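Local coordinates for protein neuraminidase (Bacteroides thetaiotaomicron, PDB 5MUL) that binds glucuronic acid and probably acts as a rhamnosidase, as a beta-propeller glycoside hydrolase with an unusually placed active site, at residues L23-K28 and M419-E424; E51-Y56 and I95-E100; G135-N140 and Y158-S163; G166-N171 and V186-E191. All coordinates share one frame; numbering follows the deposited sequence.

Contact 1: L23-K28 and M419-E424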
loop_
_atom_site.group_PDB
_atom_site.type_symbol
_atom_site.label_atom_id
_atom_site.label_comp_id
_atom_site.label_asym_id
_atom_site.label_seq_id
_atom_site.Cartn_x
_atom_site.Cartn_y
_atom_site.Cartn_z
ATOM N N LEU A 23 5.966 -9.633 -19.303
ATOM C CA LEU A 23 6.772 -9.747 -18.112
ATOM C C LEU A 23 8.148 -9.139 -18.435
ATOM O O LEU A 23 8.994 -9.788 -19.114
ATOM C CB LEU A 23 6.859 -11.210 -17.682
ATOM C CG LEU A 23 7.542 -11.541 -16.382
ATOM C CD1 LEU A 23 6.624 -11.257 -15.224
ATOM C CD2 LEU A 23 8.008 -13.000 -16.415
ATOM N N VAL A 24 8.378 -7.912 -17.979
ATOM C CA VAL A 24 9.531 -7.111 -18.366
ATOM C C VAL A 24 10.623 -7.230 -17.330
ATOM O O VAL A 24 10.436 -6.881 -16.166
ATOM C CB VAL A 24 9.150 -5.637 -18.560
ATOM C CG1 VAL A 24 10.369 -4.838 -19.008
ATOM C CG2 VAL A 24 7.993 -5.503 -19.555
ATOM N N GLU A 25 11.806 -7.702 -17.712
ATOM C CA GLU A 25 12.918 -7.821 -16.799
ATOM C C GLU A 25 13.428 -6.482 -16.307
ATOM O O GLU A 25 13.465 -5.527 -17.065
ATOM C CB GLU A 25 14.110 -8.516 -17.452
ATOM C CG GLU A 25 13.892 -9.983 -17.719
ATOM C CD GLU A 25 15.124 -10.680 -18.292
ATOM O OE1 GLU A 25 16.193 -10.050 -18.473
ATOM O OE2 GLU A 25 14.996 -11.890 -18.527
ATOM N N VAL A 26 13.805 -6.461 -15.030
ATOM C CA VAL A 26 14.519 -5.340 -14.456
ATOM C C VAL A 26 15.965 -5.752 -14.173
ATOM O O VAL A 26 16.839 -5.503 -14.997
ATOM C CB VAL A 26 13.804 -4.803 -13.199
ATOM C CG1 VAL A 26 14.530 -3.572 -12.702
ATOM C CG2 VAL A 26 12.339 -4.496 -13.504
ATOM N N ALA A 27 16.200 -6.396 -13.044
ATOM C CA ALA A 27 17.500 -6.916 -12.650
ATOM C C ALA A 27 17.291 -7.844 -11.486
ATOM O O ALA A 27 16.202 -7.879 -10.890
ATOM C CB ALA A 27 18.439 -5.798 -12.265
ATOM N N LYS A 28 18.314 -8.622 -11.130
ATOM C CA LYS A 28 18.197 -9.491 -9.965
ATOM C C LYS A 28 18.373 -8.690 -8.686
ATOM O O LYS A 28 19.170 -7.747 -8.620
ATOM C CB LYS A 28 19.191 -10.645 -10.004
ATOM C CG LYS A 28 18.975 -11.585 -11.171
ATOM C CD LYS A 28 19.982 -12.720 -11.116
ATOM C CE LYS A 28 19.723 -13.751 -12.200
ATOM N NZ LYS A 28 20.325 -15.065 -11.822
ATOM N N MET A 419 15.388 -12.568 -10.253
ATOM C CA MET A 419 15.018 -11.507 -11.201
ATOM C C MET A 419 13.749 -10.799 -10.750
ATOM O O MET A 419 12.752 -11.436 -10.382
ATOM C CB MET A 419 14.779 -12.077 -12.596
ATOM C CG MET A 419 14.448 -11.076 -13.693
ATOM S SD MET A 419 15.713 -9.843 -13.940
ATOM C CE MET A 419 16.989 -10.832 -14.720
ATOM N N ILE A 420 13.829 -9.480 -10.729
ATOM C CA ILE A 420 12.673 -8.623 -10.576
ATOM C C ILE A 420 12.116 -8.332 -11.962
ATOM O O ILE A 420 12.879 -8.035 -12.880
ATOM C CB ILE A 420 13.087 -7.313 -9.888
ATOM C CG1 ILE A 420 13.576 -7.636 -8.458
ATOM C CG2 ILE A 420 11.937 -6.317 -9.892
ATOM C CD1 ILE A 420 14.371 -6.514 -7.820
ATOM N N TYR A 421 10.785 -8.402 -12.089
ATOM C CA TYR A 421 10.078 -8.049 -13.305
ATOM C C TYR A 421 9.000 -7.016 -13.048
ATOM O O TYR A 421 8.465 -6.937 -11.918
ATOM C CB TYR A 421 9.345 -9.258 -13.899
ATOM C CG TYR A 421 10.158 -10.483 -14.175
ATOM C CD1 TYR A 421 10.334 -11.472 -13.197
ATOM C CD2 TYR A 421 10.736 -10.669 -15.432
ATOM C CE1 TYR A 421 11.052 -12.631 -13.472
ATOM C CE2 TYR A 421 11.452 -11.817 -15.709
ATOM C CZ TYR A 421 11.616 -12.769 -14.726
ATOM O OH TYR A 421 12.350 -13.927 -14.999
ATOM N N VAL A 422 8.630 -6.261 -14.072
ATOM C CA VAL A 422 7.367 -5.532 -14.075
ATOM C C VAL A 422 6.408 -6.318 -14.938
ATOM O O VAL A 422 6.674 -6.522 -16.136
ATOM C CB VAL A 422 7.520 -4.087 -14.547
ATOM C CG1 VAL A 422 6.167 -3.378 -14.670
ATOM C CG2 VAL A 422 8.451 -3.343 -13.620
ATOM N N LEU A 423 5.314 -6.800 -14.366
ATOM C CA LEU A 423 4.281 -7.480 -15.137
ATOM C C LEU A 423 3.260 -6.458 -15.590
ATOM O O LEU A 423 2.591 -5.813 -14.753
ATOM C CB LEU A 423 3.663 -8.609 -14.302
ATOM C CG LEU A 423 2.780 -9.619 -15.064
ATOM C CD1 LEU A 423 2.546 -10.852 -14.192
ATOM C CD2 LEU A 423 1.461 -9.048 -15.536
ATOM N N GLU A 424 3.153 -6.268 -16.900
ATOM C CA GLU A 424 2.210 -5.369 -17.511
ATOM C C GLU A 424 0.942 -6.147 -17.826
ATOM O O GLU A 424 0.931 -6.903 -18.801
ATOM C CB GLU A 424 2.812 -4.742 -18.782
ATOM C CG GLU A 424 4.100 -3.986 -18.534
ATOM C CD GLU A 424 4.663 -3.304 -19.765
ATOM O OE1 GLU A 424 4.159 -3.529 -20.879
ATOM O OE2 GLU A 424 5.651 -2.561 -19.637
HETATM O O HOH W 1 13.667 -13.758 -17.403
#
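Leu23 lies over one face of the Tyr421 ring, its CD2 making a CH-pi contact 3.7 Å from the ring centroid. Its CG comes closer still, 3.4 Å from Tyr421 CD2 at the rim. Met419 CG backs the opposite face, sandwiching the ring. At the phenol end, one water in the ring plane bridges to the neighbouring strand: it lies 2.7 Å from Tyr421 OH and donates to Glu25 OE2. Chi1 of -177° and a bend at chi2 (59°) bring Met419 SD to 3.5 Å from Ala27 C, and the bend at chi3 turns CE toward Glu25. On the other face of the sheet, Val26 CG2 packs against both Ile420 CG2 and Val422 CG2.

Val24 and Val422 form a hydrogen-bonded pair, with Val24 N to Val422 O at 2.9 Å and nearly straight (170°). Beyond Glu25 the register slips by one residue in a beta bulge, and Ile420 is then held through Val26 N and Ala27 O.

Strand 22-29 forms the edge of a sheet whose other strands, 418-425 and 397-402, come from the C-terminal end, the Velcro closure of a beta-propeller. The Val26 face packs on strand 51-57, and Arg68 forms a salt bridge with Glu424.

Contact 2: E51-Y56 and I95-E100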
loop_
_atom_site.group_PDB
_atom_site.type_symbol
_atom_site.label_atom_id
_atom_site.label_comp_id
_atom_site.label_asym_id
_atom_site.label_seq_id
_atom_site.Cartn_x
_atom_site.Cartn_y
_atom_site.Cartn_z
ATOM N N GLU A 51 7.737 8.227 -17.524
ATOM C CA GLU A 51 8.791 7.397 -16.951
ATOM C C GLU A 51 8.291 6.634 -15.754
ATOM O O GLU A 51 7.526 7.165 -14.952
ATOM C CB GLU A 51 9.959 8.260 -16.520
ATOM C CG GLU A 51 10.612 8.936 -17.700
ATOM C CD GLU A 51 11.857 9.662 -17.299
ATOM O OE1 GLU A 51 11.770 10.457 -16.346
ATOM O OE2 GLU A 51 12.907 9.414 -17.927
ATOM N N GLN A 52 8.759 5.406 -15.614
ATOM C CA GLN A 52 8.453 4.536 -14.475
ATOM C C GLN A 52 9.708 4.325 -13.672
ATOM O O GLN A 52 10.730 3.897 -14.176
ATOM C CB GLN A 52 7.885 3.226 -14.965
ATOM C CG GLN A 52 7.468 2.299 -13.863
ATOM C CD GLN A 52 6.798 1.082 -14.429
ATOM O OE1 GLN A 52 7.444 0.289 -15.134
ATOM N NE2 GLN A 52 5.509 0.896 -14.144
ATOM N N TYR A 53 9.608 4.616 -12.376
ATOM C CA TYR A 53 10.683 4.457 -11.416
ATOM C C TYR A 53 10.501 3.221 -10.579
ATOM O O TYR A 53 9.365 2.813 -10.277
ATOM C CB TYR A 53 10.696 5.657 -10.467
ATOM C CG TYR A 53 11.088 6.973 -11.084
ATOM C CD1 TYR A 53 10.193 7.704 -11.848
ATOM C CD2 TYR A 53 12.354 7.520 -10.842
ATOM C CE1 TYR A 53 10.561 8.920 -12.426
ATOM C CE2 TYR A 53 12.713 8.742 -11.383
ATOM C CZ TYR A 53 11.827 9.420 -12.177
ATOM O OH TYR A 53 12.222 10.651 -12.698
ATOM N N ILE A 54 11.612 2.626 -10.178
ATOM C CA ILE A 54 11.601 1.438 -9.331
ATOM C C ILE A 54 12.694 1.515 -8.288
ATOM O O ILE A 54 13.718 2.174 -8.527
ATOM C CB ILE A 54 11.743 0.155 -10.203
ATOM C CG1 ILE A 54 11.329 -1.138 -9.482
ATOM C CG2 ILE A 54 13.148 0.034 -10.796
ATOM C CD1 ILE A 54 11.255 -2.376 -10.375
ATOM N N SER A 55 12.518 0.816 -7.182
ATOM C CA SER A 55 13.533 0.736 -6.123
ATOM C C SER A 55 13.619 -0.686 -5.625
ATOM O O SER A 55 12.582 -1.340 -5.503
ATOM C CB SER A 55 13.188 1.685 -4.968
ATOM O OG SER A 55 11.913 1.399 -4.402
ATOM N N TYR A 56 14.830 -1.156 -5.330
ATOM C CA TYR A 56 15.043 -2.511 -4.809
ATOM C C TYR A 56 16.456 -2.617 -4.242
ATOM O O TYR A 56 17.284 -1.716 -4.432
ATOM C CB TYR A 56 14.841 -3.569 -5.915
ATOM C CG TYR A 56 15.836 -3.458 -7.069
ATOM C CD1 TYR A 56 15.573 -2.642 -8.157
ATOM C CD2 TYR A 56 17.032 -4.188 -7.074
ATOM C CE1 TYR A 56 16.466 -2.522 -9.198
ATOM C CE2 TYR A 56 17.933 -4.069 -8.116
ATOM C CZ TYR A 56 17.636 -3.237 -9.176
ATOM O OH TYR A 56 18.492 -3.062 -10.235
ATOM N N ILE A 95 9.261 5.197 -2.342
ATOM C CA ILE A 95 9.630 6.285 -3.222
ATOM C C ILE A 95 8.395 6.980 -3.777
ATOM O O ILE A 95 7.320 6.361 -3.892
ATOM C CB ILE A 95 10.564 5.819 -4.374
ATOM C CG1 ILE A 95 9.809 5.042 -5.453
ATOM C CG2 ILE A 95 11.732 5.026 -3.835
ATOM C CD1 ILE A 95 10.633 4.588 -6.650
ATOM N N MET A 96 8.557 8.257 -4.138
ATOM C CA MET A 96 7.488 9.009 -4.799
ATOM C C MET A 96 8.128 10.177 -5.511
ATOM O O MET A 96 9.137 10.706 -5.052
ATOM C CB MET A 96 6.444 9.510 -3.808
ATOM C CG MET A 96 5.195 10.116 -4.404
ATOM S SD MET A 96 4.309 9.092 -5.577
ATOM C CE MET A 96 4.093 7.583 -4.719
ATOM N N VAL A 97 7.529 10.607 -6.597
ATOM C CA VAL A 97 8.016 11.772 -7.329
ATOM C C VAL A 97 7.061 12.913 -7.068
ATOM O O VAL A 97 5.848 12.703 -7.109
ATOM C CB VAL A 97 8.110 11.470 -8.841
ATOM C CG1 VAL A 97 8.630 12.683 -9.590
ATOM C CG2 VAL A 97 8.983 10.256 -9.117
ATOM N N ASP A 98 7.597 14.101 -6.782
ATOM C CA ASP A 98 6.783 15.302 -6.568
ATOM C C ASP A 98 6.429 16.026 -7.871
ATOM O O ASP A 98 6.845 15.597 -8.945
ATOM C CB ASP A 98 7.423 16.224 -5.518
ATOM C CG ASP A 98 8.687 16.917 -5.984
ATOM O OD1 ASP A 98 8.863 17.122 -7.192
ATOM O OD2 ASP A 98 9.466 17.296 -5.107
ATOM N N GLY A 99 5.700 17.137 -7.780
ATOM C CA GLY A 99 5.233 17.842 -8.978
ATOM C C GLY A 99 6.319 18.524 -9.778
ATOM O O GLY A 99 6.071 18.944 -10.918
ATOM N N GLU A 100 7.486 18.678 -9.181
ATOM C CA GLU A 100 8.659 19.212 -9.883
ATOM C C GLU A 100 9.535 18.104 -10.471
ATOM O O GLU A 100 10.553 18.404 -11.114
ATOM C CB GLU A 100 9.479 20.086 -8.943
ATOM C CG GLU A 100 8.825 21.418 -8.660
ATOM C CD GLU A 100 9.458 22.171 -7.511
ATOM O OE1 GLU A 100 10.414 21.681 -6.829
ATOM O OE2 GLU A 100 8.966 23.303 -7.282
#
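Ile95 meets Tyr53 and Ser55 with both of its branches, because a chi1 of 75° wedges CG1 between the backbone N and the carbonyl carbon while CG2 stays beside the N. The CG1 branch runs out extended, placing CD1 4.0 Å from Tyr53 CB and equally near the carbonyl carbon of Ile54. The CG2 methyl sits 3.8 Å from Ser55 CB. Tyr53 holds its CG opposite the carbonyl carbon (chi1 -68°), and its ring reaches along to Val97. Val97 CG2 lies over one face of that ring in a CH-pi contact, 4.1 Å from the centroid and displaced toward the rim; the two side chains cross at about a right angle.

The contact is buried and largely apolar, and the strand axes come no closer than 8.2 Å, a spacing set by side chains rather than by backbone pairing. The hydroxyl of Ser55 turns to a different partner, the backbone N of Ser44.

Strands 51-57 and 92-97 belong to successive antiparallel sheets, blades of the propeller packed face to face. Val46, Leu103 and Val105 extend the apolar layer, His48 packs on Val97, and the side chain of Val97 lies about 9 Å from the bound glucuronic acid.

Contact 3: G135-N140 and Y158-S163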
loop_
_atom_site.group_PDB
_atom_site.type_symbol
_atom_site.label_atom_id
_atom_site.label_comp_id
_atom_site.label_asym_id
_atom_site.label_seq_id
_atom_site.Cartn_x
_atom_site.Cartn_y
_atom_site.Cartn_z
ATOM N N GLY A 135 12.351 17.428 11.724
ATOM C CA GLY A 135 13.266 17.385 12.858
ATOM C C GLY A 135 12.649 17.054 14.198
ATOM O O GLY A 135 13.314 17.256 15.240
ATOM N N VAL A 136 11.412 16.572 14.227
ATOM C CA VAL A 136 10.698 16.278 15.460
ATOM C C VAL A 136 10.149 14.872 15.325
ATOM O O VAL A 136 9.558 14.528 14.277
ATOM C CB VAL A 136 9.547 17.294 15.714
ATOM C CG1 VAL A 136 8.739 16.931 16.961
ATOM C CG2 VAL A 136 10.099 18.706 15.803
ATOM N N ASP A 137 10.346 14.056 16.350
ATOM C CA ASP A 137 9.851 12.701 16.368
ATOM C C ASP A 137 10.383 11.877 15.178
ATOM O O ASP A 137 9.633 11.139 14.515
ATOM C CB ASP A 137 8.312 12.677 16.395
ATOM C CG ASP A 137 7.761 11.326 16.796
ATOM O OD1 ASP A 137 8.536 10.496 17.311
ATOM O OD2 ASP A 137 6.556 11.085 16.599
ATOM N N GLU A 138 11.676 12.003 14.902
ATOM C CA GLU A 138 12.310 11.295 13.788
ATOM C C GLU A 138 13.372 10.303 14.233
ATOM O O GLU A 138 14.181 9.879 13.425
ATOM C CB GLU A 138 12.824 12.286 12.756
ATOM C CG GLU A 138 11.650 12.953 12.039
ATOM C CD GLU A 138 11.977 14.116 11.143
ATOM O OE1 GLU A 138 13.153 14.516 10.987
ATOM O OE2 GLU A 138 11.025 14.658 10.535
ATOM N N GLY A 139 13.308 9.870 15.487
ATOM C CA GLY A 139 14.260 8.917 16.037
ATOM C C GLY A 139 13.902 7.447 16.048
ATOM O O GLY A 139 14.796 6.604 16.254
ATOM N N ASN A 140 12.614 7.098 15.849
ATOM C CA ASN A 140 12.165 5.692 15.883
ATOM C C ASN A 140 11.115 5.476 14.808
ATOM O O ASN A 140 9.911 5.319 15.053
ATOM C CB ASN A 140 11.664 5.233 17.265
ATOM C CG ASN A 140 11.489 3.716 17.358
ATOM O OD1 ASN A 140 11.043 3.054 16.406
ATOM N ND2 ASN A 140 11.819 3.160 18.522
ATOM N N TYR A 158 4.367 7.489 8.584
ATOM C CA TYR A 158 5.281 6.479 9.154
ATOM C C TYR A 158 4.751 6.025 10.501
ATOM O O TYR A 158 3.873 6.665 11.097
ATOM C CB TYR A 158 6.706 7.011 9.256
ATOM C CG TYR A 158 6.938 8.196 10.161
ATOM C CD1 TYR A 158 6.674 9.488 9.742
ATOM C CD2 TYR A 158 7.503 8.034 11.439
ATOM C CE1 TYR A 158 6.987 10.591 10.513
ATOM C CE2 TYR A 158 7.774 9.137 12.213
ATOM C CZ TYR A 158 7.534 10.411 11.756
ATOM O OH TYR A 158 7.841 11.533 12.514
ATOM N N ARG A 159 5.286 4.891 10.932
ATOM C CA ARG A 159 5.023 4.358 12.265
ATOM C C ARG A 159 6.116 4.868 13.189
ATOM O O ARG A 159 7.284 4.485 13.051
ATOM C CB ARG A 159 5.016 2.849 12.211
ATOM C CG ARG A 159 4.790 2.184 13.559
ATOM C CD ARG A 159 4.621 0.678 13.402
ATOM N NE ARG A 159 3.415 0.375 12.645
ATOM C CZ ARG A 159 2.238 0.119 13.196
ATOM N NH1 ARG A 159 2.098 0.023 14.520
ATOM N NH2 ARG A 159 1.195 -0.084 12.413
ATOM N N SER A 160 5.743 5.762 14.096
ATOM C CA SER A 160 6.689 6.248 15.104
ATOM C C SER A 160 6.608 5.384 16.358
ATOM O O SER A 160 5.525 5.124 16.870
ATOM C CB SER A 160 6.404 7.681 15.495
ATOM O OG SER A 160 7.354 8.067 16.471
ATOM N N GLY A 161 7.796 5.017 16.833
ATOM C CA GLY A 161 7.944 4.274 18.099
ATOM C C GLY A 161 8.394 5.146 19.254
ATOM O O GLY A 161 8.750 4.604 20.319
ATOM N N SER A 162 8.356 6.465 19.134
ATOM C CA SER A 162 8.974 7.268 20.190
ATOM C C SER A 162 8.172 7.277 21.481
ATOM O O SER A 162 8.685 7.726 22.509
ATOM C CB SER A 162 9.235 8.682 19.726
ATOM O OG SER A 162 8.015 9.296 19.518
ATOM N N SER A 163 6.940 6.793 21.476
ATOM C CA SER A 163 6.175 6.651 22.712
ATOM C C SER A 163 6.400 5.346 23.396
ATOM O O SER A 163 5.939 5.202 24.540
ATOM C CB SER A 163 4.690 6.804 22.480
ATOM O OG SER A 163 4.160 5.669 21.780
HETATM O O HOH W 2 8.505 13.795 10.908
#
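The ST turn that ends strand 154-160 is fastened to the 135-140 loop by Asp137, whose carboxylate receives hydroxyls from Ser160 and Ser162. Both bonds converge on one oxygen: Ser162 OG donates to Asp137 OD1 at 2.6 Å, and Ser160 OG does so at 2.8 Å. The two serines come from opposite faces of the carboxylate plane, Ser160 on the syn side and Ser162 from well above the plane, so the oxygen is clasped between them. Ser160 OG also accepts from Ser162 N (3.3 Å), the bond that defines the turn.

Tyr158 supplies a third hydroxyl to the same residue. With chi1 at 63° its ring swings toward the loop, and OH donates to Asp137 O at 2.7 Å, well out of the carbonyl plane. A water 2.9 Å from Tyr158 OH donates to it and to Glu138 OE2, a carboxylate oxygen that also accepts from Thr134 N. Asp137 itself has a left-handed backbone conformation (phi 58°, psi 44°), which turns its carbonyl toward Tyr158 while the carboxylate faces the serines.

Farther along, Gly161 N binds Asn140 O at 2.8 Å, in the carbonyl plane. This bond lies just beyond the antiparallel pairing of strands 141-142 and 154-160, so the loop leads directly into strand 141-142, at the edge of the sheet that forms this blade of the beta-propeller.

Contact 4: G166-N171 and V186-E191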
loop_
_atom_site.group_PDB
_atom_site.type_symbol
_atom_site.label_atom_id
_atom_site.label_comp_id
_atom_site.label_asym_id
_atom_site.label_seq_id
_atom_site.Cartn_x
_atom_site.Cartn_y
_atom_site.Cartn_z
ATOM N N GLY A 166 3.807 1.812 18.523
ATOM C CA GLY A 166 3.664 2.391 17.184
ATOM C C GLY A 166 2.502 3.341 17.079
ATOM O O GLY A 166 1.416 3.068 17.582
ATOM N N ASN A 167 2.765 4.490 16.444
ATOM C CA ASN A 167 1.770 5.540 16.299
ATOM C C ASN A 167 1.895 6.141 14.885
ATOM O O ASN A 167 2.981 6.432 14.444
ATOM C CB ASN A 167 1.991 6.609 17.353
ATOM C CG ASN A 167 1.067 7.783 17.182
ATOM O OD1 ASN A 167 -0.149 7.633 17.334
ATOM N ND2 ASN A 167 1.640 8.947 16.908
ATOM N N LEU A 168 0.755 6.383 14.237
ATOM C CA LEU A 168 0.754 6.971 12.875
ATOM C C LEU A 168 1.101 8.445 12.962
ATOM O O LEU A 168 0.408 9.212 13.649
ATOM C CB LEU A 168 -0.629 6.786 12.285
ATOM C CG LEU A 168 -0.827 7.138 10.786
ATOM C CD1 LEU A 168 -2.179 6.619 10.336
ATOM C CD2 LEU A 168 -0.729 8.598 10.498
ATOM N N VAL A 169 2.183 8.834 12.303
ATOM C CA VAL A 169 2.582 10.235 12.183
ATOM C C VAL A 169 2.493 10.621 10.700
ATOM O O VAL A 169 2.924 9.847 9.835
ATOM C CB VAL A 169 3.973 10.500 12.777
ATOM C CG1 VAL A 169 4.321 11.961 12.582
ATOM C CG2 VAL A 169 3.982 10.141 14.263
ATOM N N MET A 170 1.941 11.799 10.412
ATOM C CA MET A 170 1.644 12.212 9.043
ATOM C C MET A 170 2.211 13.594 8.770
ATOM O O MET A 170 1.948 14.541 9.560
ATOM C CB MET A 170 0.133 12.219 8.848
ATOM C CG MET A 170 -0.351 12.620 7.480
ATOM S SD MET A 170 -2.133 12.619 7.312
ATOM C CE MET A 170 -2.477 10.874 7.262
ATOM N N ASN A 171 2.978 13.725 7.700
ATOM C CA ASN A 171 3.585 14.981 7.268
ATOM C C ASN A 171 3.134 15.310 5.858
ATOM O O ASN A 171 2.718 14.418 5.114
ATOM C CB ASN A 171 5.120 14.898 7.216
ATOM C CG ASN A 171 5.771 14.631 8.544
ATOM O OD1 ASN A 171 5.220 14.992 9.577
ATOM N ND2 ASN A 171 6.955 14.049 8.521
ATOM N N VAL A 186 -1.134 12.793 16.341
ATOM C CA VAL A 186 -1.942 11.710 16.817
ATOM C C VAL A 186 -3.261 11.688 16.048
ATOM O O VAL A 186 -4.122 12.574 16.225
ATOM C CB VAL A 186 -2.246 11.764 18.320
ATOM C CG1 VAL A 186 -2.959 10.474 18.727
ATOM C CG2 VAL A 186 -0.959 11.878 19.144
ATOM N N LEU A 187 -3.397 10.677 15.224
ATOM C CA LEU A 187 -4.562 10.539 14.355
ATOM C C LEU A 187 -5.362 9.335 14.802
ATOM O O LEU A 187 -6.567 9.439 15.019
ATOM C CB LEU A 187 -4.097 10.425 12.888
ATOM C CG LEU A 187 -5.195 10.249 11.833
ATOM C CD1 LEU A 187 -6.307 11.283 11.894
ATOM C CD2 LEU A 187 -4.558 10.263 10.440
ATOM N N ILE A 188 -4.725 8.169 14.924
ATOM C CA ILE A 188 -5.341 6.960 15.464
ATOM C C ILE A 188 -4.722 6.733 16.856
ATOM O O ILE A 188 -3.511 6.631 16.972
ATOM C CB ILE A 188 -5.098 5.709 14.583
ATOM C CG1 ILE A 188 -5.630 5.900 13.155
ATOM C CG2 ILE A 188 -5.785 4.475 15.196
ATOM C CD1 ILE A 188 -5.152 4.854 12.193
ATOM N N ASP A 189 -5.568 6.669 17.876
ATOM C CA ASP A 189 -5.109 6.548 19.270
ATOM C C ASP A 189 -5.647 5.236 19.859
ATOM O O ASP A 189 -6.838 5.074 20.058
ATOM C CB ASP A 189 -5.604 7.783 20.046
ATOM C CG ASP A 189 -5.163 7.811 21.498
ATOM O OD1 ASP A 189 -4.500 6.857 21.935
ATOM O OD2 ASP A 189 -5.489 8.808 22.170
ATOM N N GLY A 190 -4.732 4.313 20.156
ATOM C CA GLY A 190 -5.088 3.043 20.776
ATOM C C GLY A 190 -5.074 3.077 22.299
ATOM O O GLY A 190 -5.078 2.023 22.927
ATOM N N GLU A 191 -4.988 4.281 22.871
ATOM C CA GLU A 191 -5.233 4.572 24.309
ATOM C C GLU A 191 -4.577 3.603 25.290
ATOM O O GLU A 191 -5.199 3.206 26.281
ATOM C CB GLU A 191 -6.716 4.591 24.603
ATOM C CG GLU A 191 -7.527 5.526 23.739
ATOM C CD GLU A 191 -8.991 5.262 23.945
ATOM O OE1 GLU A 191 -9.473 4.226 23.437
ATOM O OE2 GLU A 191 -9.641 6.062 24.648
HETATM O O HOH W 3 -1.701 8.511 15.157
HETATM O O HOH W 4 -1.564 5.202 15.370
#
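A water lodged between Leu168 and Leu187 is gripped from both segments: it accepts from Leu187 N at 2.8 Å and lies within donating distance of Leu168 O (2.7 Å) and Asn167 OD1 (2.8 Å). It has more acceptors around it than protons to give, so these donations may be shared. A second water accepts from Leu168 N at 2.8 Å and can donate to Ile188 O at 2.9 Å. Both backbone polar atoms of Leu168 thus reach the 186-191 segment through water. The amide of Asn167 is steadied from its other end, since ND2 donates to Asp185 O.

The rest of the contact is hydrocarbon. Leu168 divides its methyls between two partners, with CD1 3.9 Å from Ile188 CD1 and CD2 4.2 Å from Leu187 CD2. The leucine side chains run alongside each other, pointing the same way. Met170 is extended as far as SD and bends at its last torsion (chi3 -74°), which brings CE to 3.8 Å from Leu187 CD2. Farther on, Asp189 OD1 accepts from Glu191 N to close an Asx turn.

Met170 still pairs through its backbone with Val183 and Gln184, whereas at Leu168 water takes the place of direct bonds. The leucines and Ile188 also pack on Leu210, Trp212 and Trp214 of strand 208-215, an apolar layer between successive blades of the beta-propeller.

Along the chain, contact 1 encloses the other three, which follow in series: it joins the first strand to the last and so closes the ring of propeller blades. Contact 2 lies about 17 Å away, centre to centre, and the two touch where Tyr56 of strand 51-57 packs on Ala27 and Ile420. Contacts 3 and 4 lie far from contact 1, with centres about 34 and 36 Å from its own, contact 4 on the opposite side of the chain's centre. Only about 11 Å apart, they both reach one sheet through neighbouring strands 154-160 and 167-174, with Ser160 N 2.9 Å from Asn167 O. Contact 2 is nearest the glucuronate pocket.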